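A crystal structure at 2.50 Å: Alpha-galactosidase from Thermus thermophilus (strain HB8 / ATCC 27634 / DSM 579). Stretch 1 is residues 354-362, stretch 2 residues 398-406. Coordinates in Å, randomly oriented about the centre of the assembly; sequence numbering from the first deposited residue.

Stretch 1 (354-362) RVGPDVAPY
Stretch 2 (398-406) HVDPDVVYF

Two segments of one chain, burying 546 Å² between them, both sides summed, run parallel from a single bridge, R354 with D400 (CA–CA 4.7 Å), where the strand 398-400 ends; beyond it both segments continue without regular structure, V359 CA lying 6.3 Å from D402 CA and P361 CA 7.9 Å from Y405 CA. Next to the bridge, V355 N gives a weak hydrogen bond to D400 O (3.5 Å), and water 1 ties the segments together, accepting from R354 NE (2.9 Å) and G356 N (3.0 Å) and donating to D400 O (2.5 Å). R354 (phi/psi -71/132; chi1 m, chi2 -93°, chi3 m, chi4 -90°) curls its guanidinium back onto its own segment, NH2 bonding G356 O (2.9 Å) and forming a salt bridge with D358 OD1 (2.7 Å). D402 (81/178; chi1 -145°) places OD2 over one guanidinium face, 3.3 Å from R354 NH2: a salt bridge of charge alone, since no N-H points at it. D402 OD2 also accepts from V359 N (3.0 Å), while D402 OD1 accepts from V403 N (2.9 Å). V359 (-68/167; chi1 m) points toward stretch 2, its CG2 packing against V403 CG2 (3.6 Å) and Y405 CE2 (3.9 Å). Y405 (chi1 m, chi2 -88°) carries OH to 3.3 Å from P361 N, which has no hydrogen to share.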

ATOM      1  N   ARG E 354      16.513 -40.624  -7.971  1.00 22.45           N
ATOM      2  CA  ARG E 354      15.816 -39.846  -8.989  1.00 24.45           C
ATOM      3  C   ARG E 354      16.441 -38.461  -9.082  1.00 23.94           C
ATOM      4  O   ARG E 354      16.685 -37.817  -8.060  1.00 21.41           O
ATOM      5  CB  ARG E 354      14.328 -39.754  -8.657  1.00 20.89           C
ATOM      6  CG  ARG E 354      13.561 -41.069  -8.888  1.00 23.27           C
ATOM      7  CD  ARG E 354      12.934 -41.131 -10.283  1.00 23.81           C
ATOM      8  NE  ARG E 354      12.331 -39.851 -10.594  1.00 23.88           N
ATOM      9  CZ  ARG E 354      11.074 -39.519 -10.314  1.00 27.72           C
ATOM     10  NH1 ARG E 354      10.241 -40.397  -9.758  1.00 27.97           N
ATOM     11  NH2 ARG E 354      10.642 -38.297 -10.603  1.00 27.89           N
ATOM     12  N   VAL E 355      16.731 -38.015 -10.308  1.00 22.57           N
ATOM     13  CA  VAL E 355      17.426 -36.754 -10.549  1.00 25.45           C
ATOM     14  C   VAL E 355      16.573 -35.741 -11.297  1.00 23.32           C
ATOM     15  O   VAL E 355      17.067 -34.664 -11.632  1.00 19.95           O
ATOM     16  CB  VAL E 355      18.755 -36.972 -11.304  1.00 23.50           C
ATOM     17  CG1 VAL E 355      19.769 -37.668 -10.425  1.00 21.92           C
ATOM     18  CG2 VAL E 355      18.495 -37.765 -12.559  1.00 23.47           C
ATOM     19  N   GLY E 356      15.316 -36.045 -11.575  1.00 22.94           N
ATOM     20  CA  GLY E 356      14.448 -35.077 -12.193  1.00 21.55           C
ATOM     21  C   GLY E 356      13.003 -35.177 -11.747  1.00 25.47           C
ATOM     22  O   GLY E 356      12.576 -36.142 -11.093  1.00 25.16           O
ATOM     23  N   PRO E 357      12.219 -34.158 -12.106  1.00 24.34           N
ATOM     24  CA  PRO E 357      10.762 -34.250 -11.984  1.00 19.28           C
ATOM     25  C   PRO E 357      10.217 -35.543 -12.549  1.00 24.09           C
ATOM     26  O   PRO E 357      10.848 -36.197 -13.387  1.00 23.11           O
ATOM     27  CB  PRO E 357      10.268 -33.053 -12.803  1.00 22.80           C
ATOM     28  CG  PRO E 357      11.397 -32.098 -12.805  1.00 22.27           C
ATOM     29  CD  PRO E 357      12.643 -32.924 -12.795  1.00 23.22           C
ATOM     30  N   ASP E 358       9.042 -35.926 -12.072  1.00 25.29           N
ATOM     31  CA  ASP E 358       8.321 -37.045 -12.652  1.00 24.56           C
ATOM     32  C   ASP E 358       8.187 -36.886 -14.161  1.00 27.18           C
ATOM     33  O   ASP E 358       7.886 -35.800 -14.672  1.00 27.16           O
ATOM     34  CB  ASP E 358       6.927 -37.131 -12.040  1.00 24.00           C
ATOM     35  CG  ASP E 358       6.943 -37.610 -10.628  1.00 27.17           C
ATOM     36  OD1 ASP E 358       8.048 -37.925 -10.097  1.00 28.09           O
ATOM     37  OD2 ASP E 358       5.834 -37.679 -10.055  1.00 30.68           O
ATOM     38  N   VAL E 359       8.376 -37.983 -14.876  1.00 24.98           N
ATOM     39  CA  VAL E 359       7.869 -38.017 -16.235  1.00 26.15           C
ATOM     40  C   VAL E 359       6.351 -38.016 -16.151  1.00 24.04           C
ATOM     41  O   VAL E 359       5.761 -38.204 -15.085  1.00 24.54           O
ATOM     42  CB  VAL E 359       8.381 -39.232 -17.028  1.00 26.37           C
ATOM     43  CG1 VAL E 359       9.893 -39.138 -17.219  1.00 23.44           C
ATOM     44  CG2 VAL E 359       7.973 -40.521 -16.326  1.00 25.97           C
ATOM     45  N   ALA E 360       5.713 -37.778 -17.273  1.00 26.00           N
ATOM     46  CA  ALA E 360       4.265 -37.841 -17.378  1.00 28.04           C
ATOM     47  C   ALA E 360       3.977 -38.270 -18.801  1.00 27.37           C
ATOM     48  O   ALA E 360       4.879 -38.253 -19.651  1.00 21.91           O
ATOM     49  CB  ALA E 360       3.622 -36.484 -17.048  1.00 24.63           C
ATOM     50  N   PRO E 361       2.721 -38.678 -19.109  1.00 26.28           N
ATOM     51  CA  PRO E 361       2.395 -39.073 -20.484  1.00 24.04           C
ATOM     52  C   PRO E 361       2.142 -37.872 -21.402  1.00 24.60           C
ATOM     53  O   PRO E 361       1.187 -37.849 -22.176  1.00 25.29           O
ATOM     54  CB  PRO E 361       1.151 -39.949 -20.302  1.00 23.64           C
ATOM     55  CG  PRO E 361       0.561 -39.577 -18.981  1.00 22.65           C
ATOM     56  CD  PRO E 361       1.527 -38.689 -18.243  1.00 23.29           C
ATOM     57  N   TYR E 362       2.992 -36.855 -21.292  1.00 22.50           N
ATOM     58  CA  TYR E 362       2.848 -35.638 -22.082  1.00 22.78           C
ATOM     59  C   TYR E 362       4.137 -34.838 -21.992  1.00 25.90           C
ATOM     60  O   TYR E 362       4.950 -35.026 -21.079  1.00 25.37           O
ATOM     61  CB  TYR E 362       1.643 -34.778 -21.650  1.00 22.18           C
ATOM     62  CG  TYR E 362       1.490 -34.516 -20.176  1.00 26.09           C
ATOM     63  CD1 TYR E 362       2.247 -33.534 -19.531  1.00 25.78           C
ATOM     64  CD2 TYR E 362       0.569 -35.232 -19.422  1.00 27.31           C
ATOM     65  CE1 TYR E 362       2.088 -33.292 -18.165  1.00 26.19           C
ATOM     66  CE2 TYR E 362       0.397 -34.992 -18.069  1.00 22.96           C
ATOM     67  CZ  TYR E 362       1.155 -34.026 -17.439  1.00 29.48           C
ATOM     68  OH  TYR E 362       0.978 -33.813 -16.080  1.00 29.31           O
ATOM     69  N   HIS E 398      23.269 -45.121  -8.780  1.00 22.73           N
ATOM     70  CA  HIS E 398      22.452 -45.395  -9.949  1.00 25.80           C
ATOM     71  C   HIS E 398      21.518 -44.217 -10.189  1.00 30.70           C
ATOM     72  O   HIS E 398      20.653 -43.915  -9.357  1.00 22.99           O
ATOM     73  CB  HIS E 398      21.655 -46.678  -9.761  1.00 26.95           C
ATOM     74  CG  HIS E 398      22.518 -47.888  -9.627  1.00 32.31           C
ATOM     75  ND1 HIS E 398      22.068 -49.069  -9.075  1.00 26.56           N
ATOM     76  CD2 HIS E 398      23.822 -48.085  -9.945  1.00 29.09           C
ATOM     77  CE1 HIS E 398      23.056 -49.948  -9.078  1.00 32.54           C
ATOM     78  NE2 HIS E 398      24.127 -49.379  -9.605  1.00 31.37           N
ATOM     79  N   VAL E 399      21.694 -43.556 -11.330  1.00 28.15           N
ATOM     80  CA  VAL E 399      20.927 -42.364 -11.657  1.00 27.26           C
ATOM     81  C   VAL E 399      19.640 -42.789 -12.351  1.00 28.17           C
ATOM     82  O   VAL E 399      19.669 -43.392 -13.431  1.00 25.63           O
ATOM     83  CB  VAL E 399      21.750 -41.415 -12.533  1.00 25.77           C
ATOM     84  CG1 VAL E 399      20.854 -40.335 -13.112  1.00 25.78           C
ATOM     85  CG2 VAL E 399      22.880 -40.827 -11.708  1.00 25.14           C
ATOM     86  N   ASP E 400      18.510 -42.495 -11.717  1.00 25.15           N
ATOM     87  CA  ASP E 400      17.215 -42.883 -12.249  1.00 24.20           C
ATOM     88  C   ASP E 400      16.606 -41.740 -13.053  1.00 23.48           C
ATOM     89  O   ASP E 400      16.274 -40.704 -12.468  1.00 24.86           O
ATOM     90  CB  ASP E 400      16.295 -43.282 -11.107  1.00 24.11           C
ATOM     91  CG  ASP E 400      14.943 -43.766 -11.590  1.00 34.36           C
ATOM     92  OD1 ASP E 400      14.765 -43.915 -12.832  1.00 33.68           O
ATOM     93  OD2 ASP E 400      14.063 -44.017 -10.720  1.00 35.19           O
ATOM     94  N   PRO E 401      16.418 -41.873 -14.368  1.00 26.03           N
ATOM     95  CA  PRO E 401      15.828 -40.775 -15.147  1.00 26.42           C
ATOM     96  C   PRO E 401      14.310 -40.804 -15.158  1.00 27.02           C
ATOM     97  O   PRO E 401      13.700 -39.956 -15.822  1.00 29.83           O
ATOM     98  CB  PRO E 401      16.391 -41.017 -16.563  1.00 21.04           C
ATOM     99  CG  PRO E 401      16.444 -42.522 -16.656  1.00 27.42           C
ATOM    100  CD  PRO E 401      16.639 -43.066 -15.209  1.00 28.17           C
ATOM    101  N   ASP E 402      13.726 -41.752 -14.415  1.00 25.21           N
ATOM    102  CA  ASP E 402      12.305 -42.098 -14.352  1.00 27.62           C
ATOM    103  C   ASP E 402      11.928 -42.993 -15.531  1.00 26.92           C
ATOM    104  O   ASP E 402      12.783 -43.332 -16.355  1.00 24.75           O
ATOM    105  CB  ASP E 402      11.412 -40.859 -14.255  1.00 25.01           C
ATOM    106  CG  ASP E 402      10.209 -41.106 -13.387  1.00 27.76           C
ATOM    107  OD1 ASP E 402       9.996 -42.286 -13.045  1.00 26.68           O
ATOM    108  OD2 ASP E 402       9.467 -40.151 -13.062  1.00 27.34           O
ATOM    109  N   VAL E 403      10.670 -43.430 -15.597  1.00 26.34           N
ATOM    110  CA  VAL E 403      10.315 -44.548 -16.475  1.00 26.75           C
ATOM    111  C   VAL E 403      10.376 -44.175 -17.954  1.00 25.05           C
ATOM    112  O   VAL E 403      10.428 -42.994 -18.325  1.00 25.21           O
ATOM    113  CB  VAL E 403       8.923 -45.113 -16.119  1.00 25.77           C
ATOM    114  CG1 VAL E 403       8.842 -45.395 -14.640  1.00 21.31           C
ATOM    115  CG2 VAL E 403       7.830 -44.149 -16.561  1.00 24.16           C
ATOM    116  N   VAL E 404      10.376 -45.200 -18.799  1.00 26.77           N
ATOM    117  CA  VAL E 404      10.358 -45.066 -20.250  1.00 26.05           C
ATOM    118  C   VAL E 404       8.983 -45.495 -20.728  1.00 26.37           C
ATOM    119  O   VAL E 404       8.473 -46.537 -20.303  1.00 28.14           O
ATOM    120  CB  VAL E 404      11.451 -45.929 -20.909  1.00 27.21           C
ATOM    121  CG1 VAL E 404      11.553 -45.627 -22.395  1.00 26.81           C
ATOM    122  CG2 VAL E 404      12.775 -45.718 -20.218  1.00 25.64           C
ATOM    123  N   TYR E 405       8.384 -44.703 -21.602  1.00 25.61           N
ATOM    124  CA  TYR E 405       7.140 -45.105 -22.233  1.00 28.48           C
ATOM    125  C   TYR E 405       7.446 -45.822 -23.537  1.00 27.19           C
ATOM    126  O   TYR E 405       8.356 -45.432 -24.278  1.00 25.63           O
ATOM    127  CB  TYR E 405       6.230 -43.902 -22.501  1.00 26.34           C
ATOM    128  CG  TYR E 405       5.723 -43.216 -21.255  1.00 26.50           C
ATOM    129  CD1 TYR E 405       4.552 -43.625 -20.631  1.00 22.50           C
ATOM    130  CD2 TYR E 405       6.424 -42.146 -20.703  1.00 30.68           C
ATOM    131  CE1 TYR E 405       4.095 -42.984 -19.479  1.00 29.55           C
ATOM    132  CE2 TYR E 405       5.975 -41.494 -19.562  1.00 25.41           C
ATOM    133  CZ  TYR E 405       4.821 -41.915 -18.953  1.00 29.06           C
ATOM    134  OH  TYR E 405       4.385 -41.251 -17.833  1.00 27.37           O
ATOM    135  N   PHE E 406       6.691 -46.885 -23.798  1.00 26.51           N
ATOM    136  CA  PHE E 406       6.607 -47.507 -25.111  1.00 27.11           C
ATOM    137  C   PHE E 406       5.200 -47.502 -25.674  1.00 27.33           C
ATOM    138  O   PHE E 406       5.031 -47.482 -26.889  1.00 29.28           O
ATOM    139  CB  PHE E 406       7.117 -48.952 -25.058  1.00 25.70           C
ATOM    140  CG  PHE E 406       8.560 -49.055 -24.688  1.00 27.86           C
ATOM    141  CD1 PHE E 406       8.937 -49.120 -23.352  1.00 22.71           C
ATOM    142  CD2 PHE E 406       9.539 -49.053 -25.670  1.00 26.13           C
ATOM    143  CE1 PHE E 406      10.257 -49.195 -23.002  1.00 25.99           C
ATOM    144  CE2 PHE E 406      10.864 -49.135 -25.334  1.00 29.95           C
ATOM    145  CZ  PHE E 406      11.236 -49.211 -24.000  1.00 31.03           C
TER
HETATM  146  O   HOH W   1      14.496 -38.900 -12.258  1.00 26.83           O
HETATM  147  O   HOH W   2      12.901 -37.524 -14.188  1.00 28.26           O